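Local coordinates for GGDEF family protein (Vibrio cholerae, PDB 5GZS) that binds arginine through its periplasmic portion and probably relays that signal across the membrane to control cyclic di-GMP synthesis, at residues A[276-279]-A[280-284]; A[423-426]-A[427-431]. All blocks are in the same frame, centred on the assembly; numbering follows the deposited sequence.

Interaction 1 of 2, residues A[276-279]-A[280-284]; sequences SMFD and DLQDK
Leu281 N bonds to Met277 O at 2.9 Å, Gln282 N to Phe278 O at 2.7 Å and Asp283 N to Asp279 O at 2.7 Å, three successive i to i+4 backbone bonds that join 276-279 to 280-284 across the short helix 277-282. The chain leaves the helix in a Schellman motif: Lys284 takes a positive phi of 65°, and its N turns back to Leu281 O at 3.2 Å. Ser285 OG adds a bond to Asp280 O. The helix belongs to the beta-alpha-beta crossover from strand 264-266 to strand 288-292, within a region related to family 3 solute-binding proteins, and its apolar side rests on the second of these strands. Met277, Phe278 and Leu281 all touch Leu289 there, and Phe278 also reaches Ile292. With CG anti to the backbone N (chi1 -162°), the Phe278 ring lies where both i+3 and i+4 side chains can meet it. Leu281 puts CD2 obliquely against the ring, 3.6 Å from Phe278 CE1. Gln282 brings CG over one face, and its NE2 stands above the CD2-CE2 side of the ring, 3.1 Å from Phe278 CD2, with the amide plane 39° from the ring plane. The same NE2 makes a weak bond of 3.5 Å to Phe278 O, giving that carbonyl a second donor besides Gln282 N. Leu301, from a nearby loop, touches both Phe278 and Gln282. On a more polar side, Asp280 carries its carboxylate toward Lys229 in a long, weak ion pair.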
ATOM      1  N   SER A 276       4.630  31.514 -15.149  1.00 70.61           N
ATOM      2  CA  SER A 276       4.335  30.082 -15.205  1.00 57.67           C
ATOM      3  C   SER A 276       4.696  29.399 -16.517  1.00 66.66           C
ATOM      4  O   SER A 276       4.562  29.945 -17.619  1.00 72.05           O
ATOM      5  CB  SER A 276       2.878  29.824 -14.888  1.00 54.64           C
ATOM      6  OG  SER A 276       2.768  28.507 -14.398  1.00 53.74           O
HETATM    7  N   MSE A 277       5.233  28.198 -16.357  1.00 58.81           N
HETATM    8  CA  MSE A 277       5.674  27.397 -17.489  1.00 58.04           C
HETATM    9  C   MSE A 277       4.484  26.719 -18.106  1.00 50.70           C
HETATM   10  O   MSE A 277       4.500  26.340 -19.287  1.00 44.78           O
HETATM   11  CB  MSE A 277       6.712  26.372 -17.060  1.00 59.52           C
HETATM   12  CG  MSE A 277       8.044  26.982 -16.693  1.00 56.52           C
HETATM   13 SE   MSE A 277       9.202  25.789 -15.667  1.00 72.76          SE
HETATM   14  CE  MSE A 277      10.853  26.839 -15.889  1.00 47.21           C
ATOM     15  N   PHE A 278       3.471  26.623 -17.311  1.00 38.28           N
ATOM     16  CA  PHE A 278       2.225  26.072 -17.771  1.00 40.82           C
ATOM     17  C   PHE A 278       1.619  27.012 -18.799  1.00 49.99           C
ATOM     18  O   PHE A 278       1.015  26.579 -19.776  1.00 64.77           O
ATOM     19  CB  PHE A 278       1.286  25.836 -16.591  1.00 49.84           C
ATOM     20  CG  PHE A 278       0.178  24.888 -16.897  1.00 46.65           C
ATOM     21  CD1 PHE A 278       0.446  23.644 -17.431  1.00 56.70           C
ATOM     22  CD2 PHE A 278      -1.134  25.245 -16.676  1.00 44.82           C
ATOM     23  CE1 PHE A 278      -0.583  22.764 -17.734  1.00 53.58           C
ATOM     24  CE2 PHE A 278      -2.163  24.375 -16.977  1.00 47.69           C
ATOM     25  CZ  PHE A 278      -1.885  23.137 -17.512  1.00 47.35           C
ATOM     26  N   ASP A 279       1.800  28.304 -18.589  1.00 43.03           N
ATOM     27  CA  ASP A 279       1.419  29.276 -19.600  1.00 44.03           C
ATOM     28  C   ASP A 279       2.184  28.977 -20.885  1.00 48.79           C
ATOM     29  O   ASP A 279       1.616  29.033 -21.963  1.00 51.84           O
ATOM     30  CB  ASP A 279       1.686  30.712 -19.118  1.00 48.80           C
ATOM     31  CG  ASP A 279       0.927  31.054 -17.833  1.00 52.98           C
ATOM     32  OD1 ASP A 279       0.409  30.125 -17.180  1.00 58.06           O
ATOM     33  OD2 ASP A 279       0.855  32.250 -17.476  1.00 56.56           O
ATOM     34  N   ASP A 280       3.467  28.641 -20.773  1.00 56.65           N
ATOM     35  CA  ASP A 280       4.268  28.287 -21.947  1.00 50.87           C
ATOM     36  C   ASP A 280       3.707  27.039 -22.639  1.00 50.57           C
ATOM     37  O   ASP A 280       3.743  26.899 -23.881  1.00 47.24           O
ATOM     38  CB  ASP A 280       5.721  28.051 -21.542  1.00 55.37           C
ATOM     39  CG  ASP A 280       6.523  29.331 -21.459  1.00 66.20           C
ATOM     40  OD1 ASP A 280       6.473  30.009 -20.395  1.00 35.96           O
ATOM     41  OD2 ASP A 280       7.209  29.639 -22.470  1.00 63.64           O
ATOM     42  N   LEU A 281       3.182  26.136 -21.819  1.00 34.67           N
ATOM     43  CA  LEU A 281       2.535  24.925 -22.311  1.00 44.26           C
ATOM     44  C   LEU A 281       1.190  25.243 -22.976  1.00 50.92           C
ATOM     45  O   LEU A 281       0.859  24.695 -24.042  1.00 52.98           O
ATOM     46  CB  LEU A 281       2.335  23.935 -21.174  1.00 33.65           C
ATOM     47  CG  LEU A 281       1.976  22.524 -21.606  1.00 45.20           C
ATOM     48  CD1 LEU A 281       3.111  21.929 -22.447  1.00 38.40           C
ATOM     49  CD2 LEU A 281       1.666  21.652 -20.374  1.00 32.82           C
ATOM     50  N   GLN A 282       0.413  26.134 -22.366  1.00 38.30           N
ATOM     51  CA  GLN A 282      -0.846  26.512 -22.993  1.00 34.83           C
ATOM     52  C   GLN A 282      -0.580  27.377 -24.220  1.00 35.24           C
ATOM     53  O   GLN A 282      -1.299  27.281 -25.186  1.00 56.13           O
ATOM     54  CB  GLN A 282      -1.767  27.174 -21.976  1.00 40.17           C
ATOM     55  CG  GLN A 282      -2.213  26.163 -20.917  1.00 47.43           C
ATOM     56  CD  GLN A 282      -2.960  26.776 -19.749  1.00 67.67           C
ATOM     57  OE1 GLN A 282      -4.190  26.759 -19.709  1.00 75.20           O
ATOM     58  NE2 GLN A 282      -2.221  27.301 -18.774  1.00 67.05           N
ATOM     59  N   ASP A 283       0.498  28.156 -24.217  1.00 49.40           N
ATOM     60  CA  ASP A 283       0.937  28.910 -25.405  1.00 50.53           C
ATOM     61  C   ASP A 283       1.272  28.028 -26.601  1.00 45.37           C
ATOM     62  O   ASP A 283       1.332  28.515 -27.732  1.00 48.80           O
ATOM     63  CB  ASP A 283       2.205  29.734 -25.106  1.00 57.56           C
ATOM     64  CG  ASP A 283       1.957  30.915 -24.194  1.00 75.69           C
ATOM     65  OD1 ASP A 283       0.848  31.027 -23.617  1.00 82.79           O
ATOM     66  OD2 ASP A 283       2.897  31.730 -24.046  1.00 79.33           O
ATOM     67  N   LYS A 284       1.559  26.758 -26.336  1.00 43.48           N
ATOM     68  CA  LYS A 284       2.185  25.857 -27.317  1.00 47.46           C
ATOM     69  C   LYS A 284       3.607  26.328 -27.663  1.00 49.35           C
ATOM     70  O   LYS A 284       4.139  25.988 -28.735  1.00 50.91           O
ATOM     71  CB  LYS A 284       1.352  25.726 -28.613  1.00 40.37           C
ATOM     72  CG  LYS A 284      -0.160  25.606 -28.430  1.00 43.92           C
ATOM     73  CD  LYS A 284      -0.546  24.478 -27.478  1.00 51.85           C
ATOM     74  CE  LYS A 284      -1.985  24.636 -26.953  1.00 47.93           C
ATOM     75  NZ  LYS A 284      -2.934  24.928 -28.065  1.00 48.06           N
TER

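Interaction 2 of 2, residues A[423-426]-A[427-431]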
ATOM      1  N   GLY A 423       0.908  16.429 -29.321  1.00 29.67           N
ATOM      2  CA  GLY A 423       0.902  16.091 -27.909  1.00 29.39           C
ATOM      3  C   GLY A 423      -0.034  14.933 -27.612  1.00 36.63           C
ATOM      4  O   GLY A 423       0.258  14.080 -26.762  1.00 29.99           O
ATOM      5  N   ALA A 424      -1.157  14.897 -28.327  1.00 30.52           N
ATOM      6  CA  ALA A 424      -2.092  13.777 -28.254  1.00 31.01           C
ATOM      7  C   ALA A 424      -1.421  12.451 -28.640  1.00 31.76           C
ATOM      8  O   ALA A 424      -1.784  11.400 -28.129  1.00 31.78           O
ATOM      9  CB  ALA A 424      -3.285  14.032 -29.139  1.00 32.14           C
ATOM     10  N   THR A 425      -0.441  12.495 -29.535  1.00 29.82           N
ATOM     11  CA  THR A 425       0.222  11.282 -29.971  1.00 29.28           C
ATOM     12  C   THR A 425       1.375  11.009 -29.025  1.00 38.78           C
ATOM     13  O   THR A 425       1.663   9.856 -28.697  1.00 44.86           O
ATOM     14  CB  THR A 425       0.729  11.389 -31.438  1.00 29.23           C
ATOM     15  OG1 THR A 425      -0.381  11.294 -32.335  1.00 50.42           O
ATOM     16  CG2 THR A 425       1.702  10.272 -31.766  1.00 28.50           C
ATOM     17  N   LEU A 426       2.033  12.070 -28.567  1.00 37.04           N
ATOM     18  CA  LEU A 426       3.198  11.870 -27.716  1.00 33.60           C
ATOM     19  C   LEU A 426       2.814  11.203 -26.397  1.00 29.56           C
ATOM     20  O   LEU A 426       3.433  10.226 -26.010  1.00 27.56           O
ATOM     21  CB  LEU A 426       3.917  13.195 -27.446  1.00 29.92           C
ATOM     22  CG  LEU A 426       4.748  13.670 -28.639  1.00 35.81           C
ATOM     23  CD1 LEU A 426       5.422  15.028 -28.346  1.00 26.72           C
ATOM     24  CD2 LEU A 426       5.753  12.590 -29.115  1.00 25.97           C
ATOM     25  N   ALA A 427       1.790  11.728 -25.726  1.00 28.84           N
ATOM     26  CA  ALA A 427       1.476  11.331 -24.353  1.00 32.04           C
ATOM     27  C   ALA A 427       1.303   9.807 -24.144  1.00 29.03           C
ATOM     28  O   ALA A 427       1.916   9.263 -23.232  1.00 28.70           O
ATOM     29  CB  ALA A 427       0.221  12.095 -23.855  1.00 29.91           C
ATOM     30  N   PRO A 428       0.494   9.110 -24.982  1.00 28.96           N
ATOM     31  CA  PRO A 428       0.401   7.643 -24.818  1.00 30.99           C
ATOM     32  C   PRO A 428       1.710   6.935 -25.067  1.00 31.58           C
ATOM     33  O   PRO A 428       2.000   5.954 -24.384  1.00 37.31           O
ATOM     34  CB  PRO A 428      -0.614   7.215 -25.879  1.00 29.49           C
ATOM     35  CG  PRO A 428      -1.413   8.427 -26.135  1.00 34.65           C
ATOM     36  CD  PRO A 428      -0.467   9.592 -25.991  1.00 30.26           C
ATOM     37  N   LEU A 429       2.477   7.421 -26.038  1.00 27.24           N
ATOM     38  CA  LEU A 429       3.796   6.868 -26.314  1.00 26.40           C
ATOM     39  C   LEU A 429       4.702   7.042 -25.106  1.00 35.52           C
ATOM     40  O   LEU A 429       5.406   6.103 -24.711  1.00 44.56           O
ATOM     41  CB  LEU A 429       4.410   7.527 -27.548  1.00 26.03           C
ATOM     42  CG  LEU A 429       3.647   7.162 -28.817  1.00 26.59           C
ATOM     43  CD1 LEU A 429       4.022   8.063 -29.988  1.00 26.48           C
ATOM     44  CD2 LEU A 429       3.892   5.670 -29.128  1.00 26.51           C
ATOM     45  N   PHE A 430       4.681   8.227 -24.502  1.00 38.77           N
ATOM     46  CA  PHE A 430       5.536   8.460 -23.342  1.00 39.45           C
ATOM     47  C   PHE A 430       5.102   7.555 -22.178  1.00 34.91           C
ATOM     48  O   PHE A 430       5.939   7.093 -21.413  1.00 30.34           O
ATOM     49  CB  PHE A 430       5.540   9.948 -22.940  1.00 34.98           C
ATOM     50  CG  PHE A 430       6.658  10.756 -23.598  1.00 30.55           C
ATOM     51  CD1 PHE A 430       6.509  11.279 -24.875  1.00 26.96           C
ATOM     52  CD2 PHE A 430       7.854  10.959 -22.951  1.00 26.63           C
ATOM     53  CE1 PHE A 430       7.535  12.003 -25.483  1.00 30.27           C
ATOM     54  CE2 PHE A 430       8.891  11.678 -23.548  1.00 26.32           C
ATOM     55  CZ  PHE A 430       8.732  12.206 -24.816  1.00 27.98           C
ATOM     56  N   SER A 431       3.810   7.257 -22.060  1.00 33.31           N
ATOM     57  CA  SER A 431       3.389   6.305 -21.031  1.00 32.77           C
ATOM     58  C   SER A 431       4.125   4.952 -21.156  1.00 32.50           C
ATOM     59  O   SER A 431       4.680   4.436 -20.170  1.00 33.60           O
ATOM     60  CB  SER A 431       1.889   6.101 -21.090  1.00 32.74           C
ATOM     61  OG  SER A 431       1.216   7.293 -20.735  1.00 36.91           O
TER
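Helix 421-435 is kinked at Pro428, where a ring carbon meets a carbonyl of the preceding turn in place of an N-H. Pro428 CD lies 3.1 Å from Ala424 O, so the helical bond expected at this step is missing. Regular bonding frames the kink: Ala427 N reaches Gly423 O at 3.0 Å, and Phe430 N reaches Leu426 O at 2.8 Å. Leu426 and Phe430 carry the buried side of the contact, lying side by side and pointing the same way. Leu426 CD2 is 4.1 Å from Phe430 CE1, while the ring turns its edge to the backbone of Leu426, with CD1 3.4 Å from Leu426 O. Thr425 and Leu429 repeat this side-by-side pairing one residue earlier. With CG2 anti to the backbone N and beside the carbonyl carbon, Thr425 sets that methyl 3.7 Å from Leu429 CD1. At the far end Ala427 O takes two bonds, from Ser431 N at 3.0 Å and from Ser431 OG at 3.3 Å, which arrive from opposite faces of the carbonyl plane. Glu306 N also bonds to Ser431 OG, tying this turn of the helix to the neighbouring loop. Around the hydrophobic side, Phe417 meets the Phe430 ring with planes about 55° apart and also touches Leu426, while Ala256 and the disulfide-bonded Cys257 of helix 248-259 lie against Phe430. The helix thus packs on strand 414-417, which returns from the other lobe and runs antiparallel in the order 264-266, 226-230, 288-292, 414-417, 303-304, the 2-1-3-n-4 order of a type II periplasmic binding protein lobe.

In the fold
Both contacts are local to one helix each, so neither closes a long loop; they follow in series, neither nested nor crossed. From the N terminus the chain first builds the arginine-binding module and passes helix 189-218 into strand 226-230. Interaction 1 follows, on the crossover helix leading into strand 288-292. After strand 303-304 comes the second lobe of the same module, whose sheet is built from strands between 312-318 and 399-410, before strand 414-417 returns to interaction 2. Strands 288-292 and 414-417 are antiparallel neighbours, so the two helices, though far apart in sequence, pack on neighbouring strands of the same lobe. The centres of interactions 1 and 2 are 18 Å apart; the two do not touch.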